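Local coordinates for protein hydrazine synthase alpha subunit (Candidatus Kuenenia stuttgartiensis, PDB 5C2V) that condenses hydroxylamine, made in the gamma subunit, with ammonia to yield hydrazine as the heme c-binding alpha subunit of the hydrazine synthase complex, at residues D[74-79]-D[91-96]. Numbering follows the deposited sequence.
Sequences NDFATA and FAFAGV. With BET (trimethyl glycine), chain B.
F76 and F93 meet tip to tip as a T-shaped pair: the ring planes stand at 90°, the centroids lie 5.3 Å apart, and the edge of F93 is directed at one face of F76. Contact is made near the rim rather than over the ring centre, F93 CZ coming within 3.6 Å of F76 CE2. CG of F76 lies anti to the carbonyl carbon, beside the backbone N, whereas CG of F93 sits between the backbone N and the carbonyl carbon. At its edge the F76 ring meets the carbonyl carbon of V96, which lies in the ring plane 3.6 Å from F76 CD1.

The backbones pair as antiparallel strands, T78 with V96 and A79 with G95. V96 N donates to T78 O, with an N-H...O angle of 167°. V96 O in turn faces two donors, A77 N and T78 N, and both bonds are weak: the first is bent to 128°, the second long at 3.4 Å. On the sheet face shared by T78 and V96, CG2 of the valine packs against T78 CB at 3.8 Å. One residue further on, A79 and G95 form a non-hydrogen-bonded pair, and A79 CA makes a CA-H...O contact with A94 O.

Farther out, W106 also meets F76 edge-to-face and bonds G95 O through NE1, while T78 OG1 is held by the backbone N of G56. F76 O also lies 3.3 Å from C3 of the bound trimethyl glycine, whose pocket includes N74, F76 and A77.

Two residues, A77 and T78, facing the single V96 define a classic beta bulge, here in the hairpin of strands 76-84 and 90-97, within a four-stranded antiparallel sheet consistent with a blade of the N-terminal six-bladed beta-propeller.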
ATOM      1  N   ASN D  74      26.966 -32.405 -22.834  1.00 73.55           N
ATOM      2  CA  ASN D  74      27.401 -33.580 -22.071  1.00 64.20           C
ATOM      3  C   ASN D  74      28.767 -33.428 -21.390  1.00 69.20           C
ATOM      4  O   ASN D  74      29.065 -34.139 -20.430  1.00 82.61           O
ATOM      5  CB  ASN D  74      27.445 -34.806 -22.990  1.00 60.82           C
ATOM      6  CG  ASN D  74      26.308 -35.776 -22.733  1.00 79.53           C
ATOM      7  OD1 ASN D  74      25.828 -35.906 -21.607  1.00 85.09           O
ATOM      8  ND2 ASN D  74      25.875 -36.470 -23.780  1.00 69.42           N
ATOM      9  N   ASP D  75      29.594 -32.514 -21.888  1.00 73.99           N
ATOM     10  CA  ASP D  75      30.866 -32.202 -21.241  1.00 72.08           C
ATOM     11  C   ASP D  75      30.691 -31.314 -20.007  1.00 67.58           C
ATOM     12  O   ASP D  75      31.631 -31.126 -19.234  1.00 66.38           O
ATOM     13  CB  ASP D  75      31.815 -31.520 -22.230  1.00 84.94           C
ATOM     14  CG  ASP D  75      32.255 -32.445 -23.345  1.00 96.00           C
ATOM     15  OD1 ASP D  75      31.509 -33.394 -23.662  1.00 89.02           O
ATOM     16  OD2 ASP D  75      33.350 -32.221 -23.905  1.00 99.68           O
ATOM     17  N   PHE D  76      29.493 -30.767 -19.827  1.00 74.97           N
ATOM     18  CA  PHE D  76      29.224 -29.866 -18.708  1.00 80.83           C
ATOM     19  C   PHE D  76      28.365 -30.519 -17.630  1.00 77.18           C
ATOM     20  O   PHE D  76      27.357 -31.159 -17.930  1.00 67.69           O
ATOM     21  CB  PHE D  76      28.536 -28.590 -19.200  1.00 71.77           C
ATOM     22  CG  PHE D  76      29.418 -27.706 -20.033  1.00 79.09           C
ATOM     23  CD1 PHE D  76      30.220 -26.749 -19.435  1.00 75.42           C
ATOM     24  CD2 PHE D  76      29.438 -27.826 -21.412  1.00 74.46           C
ATOM     25  CE1 PHE D  76      31.033 -25.930 -20.197  1.00 80.45           C
ATOM     26  CE2 PHE D  76      30.248 -27.010 -22.181  1.00 73.47           C
ATOM     27  CZ  PHE D  76      31.046 -26.061 -21.571  1.00 76.89           C
ATOM     28  N   ALA D  77      28.764 -30.345 -16.374  1.00 68.52           N
ATOM     29  CA  ALA D  77      27.971 -30.824 -15.249  1.00 81.85           C
ATOM     30  C   ALA D  77      26.689 -30.008 -15.135  1.00 78.29           C
ATOM     31  O   ALA D  77      25.613 -30.549 -14.881  1.00 71.96           O
ATOM     32  CB  ALA D  77      28.772 -30.750 -13.958  1.00 64.97           C
ATOM     33  N   THR D  78      26.818 -28.700 -15.331  1.00 77.37           N
ATOM     34  CA  THR D  78      25.681 -27.790 -15.293  1.00 80.69           C
ATOM     35  C   THR D  78      25.710 -26.860 -16.498  1.00 78.86           C
ATOM     36  O   THR D  78      26.707 -26.183 -16.737  1.00 63.18           O
ATOM     37  CB  THR D  78      25.670 -26.948 -14.004  1.00 71.56           C
ATOM     38  OG1 THR D  78      25.619 -27.813 -12.862  1.00 77.43           O
ATOM     39  CG2 THR D  78      24.470 -26.013 -13.985  1.00 60.01           C
ATOM     40  N   ALA D  79      24.624 -26.835 -17.264  1.00 68.73           N
ATOM     41  CA  ALA D  79      24.537 -25.953 -18.423  1.00 69.00           C
ATOM     42  C   ALA D  79      23.124 -25.410 -18.612  1.00 71.83           C
ATOM     43  O   ALA D  79      22.147 -26.153 -18.513  1.00 75.87           O
ATOM     44  CB  ALA D  79      24.993 -26.677 -19.667  1.00 83.89           C
ATOM     45  N   PHE D  91      25.365 -20.874 -30.652  1.00 83.04           N
ATOM     46  CA  PHE D  91      24.731 -20.222 -29.515  1.00 78.02           C
ATOM     47  C   PHE D  91      25.685 -20.054 -28.335  1.00 70.02           C
ATOM     48  O   PHE D  91      26.724 -20.714 -28.253  1.00 78.45           O
ATOM     49  CB  PHE D  91      23.488 -21.005 -29.075  1.00 65.59           C
ATOM     50  CG  PHE D  91      23.794 -22.339 -28.458  1.00 78.61           C
ATOM     51  CD1 PHE D  91      23.883 -22.477 -27.081  1.00 83.66           C
ATOM     52  CD2 PHE D  91      23.984 -23.455 -29.252  1.00 86.15           C
ATOM     53  CE1 PHE D  91      24.162 -23.704 -26.512  1.00 82.08           C
ATOM     54  CE2 PHE D  91      24.261 -24.682 -28.688  1.00 88.43           C
ATOM     55  CZ  PHE D  91      24.350 -24.808 -27.316  1.00 90.30           C
ATOM     56  N   ALA D  92      25.313 -19.159 -27.425  1.00 70.20           N
ATOM     57  CA  ALA D  92      26.071 -18.920 -26.205  1.00 71.97           C
ATOM     58  C   ALA D  92      25.239 -19.323 -24.995  1.00 79.27           C
ATOM     59  O   ALA D  92      24.009 -19.331 -25.054  1.00 65.02           O
ATOM     60  CB  ALA D  92      26.486 -17.461 -26.106  1.00 61.48           C
ATOM     61  N   PHE D  93      25.911 -19.658 -23.899  1.00 81.83           N
ATOM     62  CA  PHE D  93      25.220 -20.127 -22.707  1.00 64.31           C
ATOM     63  C   PHE D  93      26.060 -19.973 -21.447  1.00 65.39           C
ATOM     64  O   PHE D  93      27.208 -19.531 -21.496  1.00 65.97           O
ATOM     65  CB  PHE D  93      24.811 -21.592 -22.881  1.00 71.76           C
ATOM     66  CG  PHE D  93      25.974 -22.537 -23.039  1.00 81.37           C
ATOM     67  CD1 PHE D  93      26.592 -22.698 -24.269  1.00 85.35           C
ATOM     68  CD2 PHE D  93      26.442 -23.270 -21.961  1.00 82.85           C
ATOM     69  CE1 PHE D  93      27.659 -23.567 -24.418  1.00 83.49           C
ATOM     70  CE2 PHE D  93      27.508 -24.141 -22.104  1.00 83.30           C
ATOM     71  CZ  PHE D  93      28.115 -24.289 -23.335  1.00 78.08           C
ATOM     72  N   ALA D  94      25.471 -20.345 -20.316  1.00 75.55           N
ATOM     73  CA  ALA D  94      26.184 -20.390 -19.049  1.00 61.12           C
ATOM     74  C   ALA D  94      26.389 -21.844 -18.657  1.00 65.78           C
ATOM     75  O   ALA D  94      25.478 -22.660 -18.792  1.00 59.39           O
ATOM     76  CB  ALA D  94      25.419 -19.644 -17.971  1.00 69.37           C
ATOM     77  N   GLY D  95      27.583 -22.174 -18.179  1.00 67.21           N
ATOM     78  CA  GLY D  95      27.878 -23.557 -17.863  1.00 67.63           C
ATOM     79  C   GLY D  95      28.947 -23.801 -16.819  1.00 73.85           C
ATOM     80  O   GLY D  95      29.807 -22.953 -16.569  1.00 75.58           O
ATOM     81  N   VAL D  96      28.878 -24.975 -16.201  1.00 73.86           N
ATOM     82  CA  VAL D  96      29.913 -25.438 -15.289  1.00 78.69           C
ATOM     83  C   VAL D  96      30.584 -26.671 -15.881  1.00 75.10           C
ATOM     84  O   VAL D  96      29.969 -27.734 -15.978  1.00 72.74           O
ATOM     85  CB  VAL D  96      29.348 -25.776 -13.898  1.00 82.01           C
ATOM     86  CG1 VAL D  96      30.474 -26.143 -12.944  1.00 68.61           C
ATOM     87  CG2 VAL D  96      28.542 -24.609 -13.354  1.00 67.39           C
TER
HETATM   88  N   BET B 907      24.706 -34.395 -17.234  1.00 68.16           N
HETATM   89  CA  BET B 907      24.529 -35.846 -17.664  1.00 72.83           C
HETATM   90  C   BET B 907      23.021 -36.072 -18.213  1.00 67.68           C
HETATM   91  O   BET B 907      22.309 -36.776 -17.454  1.00 82.11           O
HETATM   92  OXT BET B 907      22.773 -35.524 -19.312  1.00 75.11           O
HETATM   93  C1  BET B 907      25.805 -34.297 -16.192  1.00 64.14           C
HETATM   94  C2  BET B 907      23.422 -33.835 -16.620  1.00 86.90           C
HETATM   95  C3  BET B 907      25.152 -33.547 -18.411  1.00 84.98           C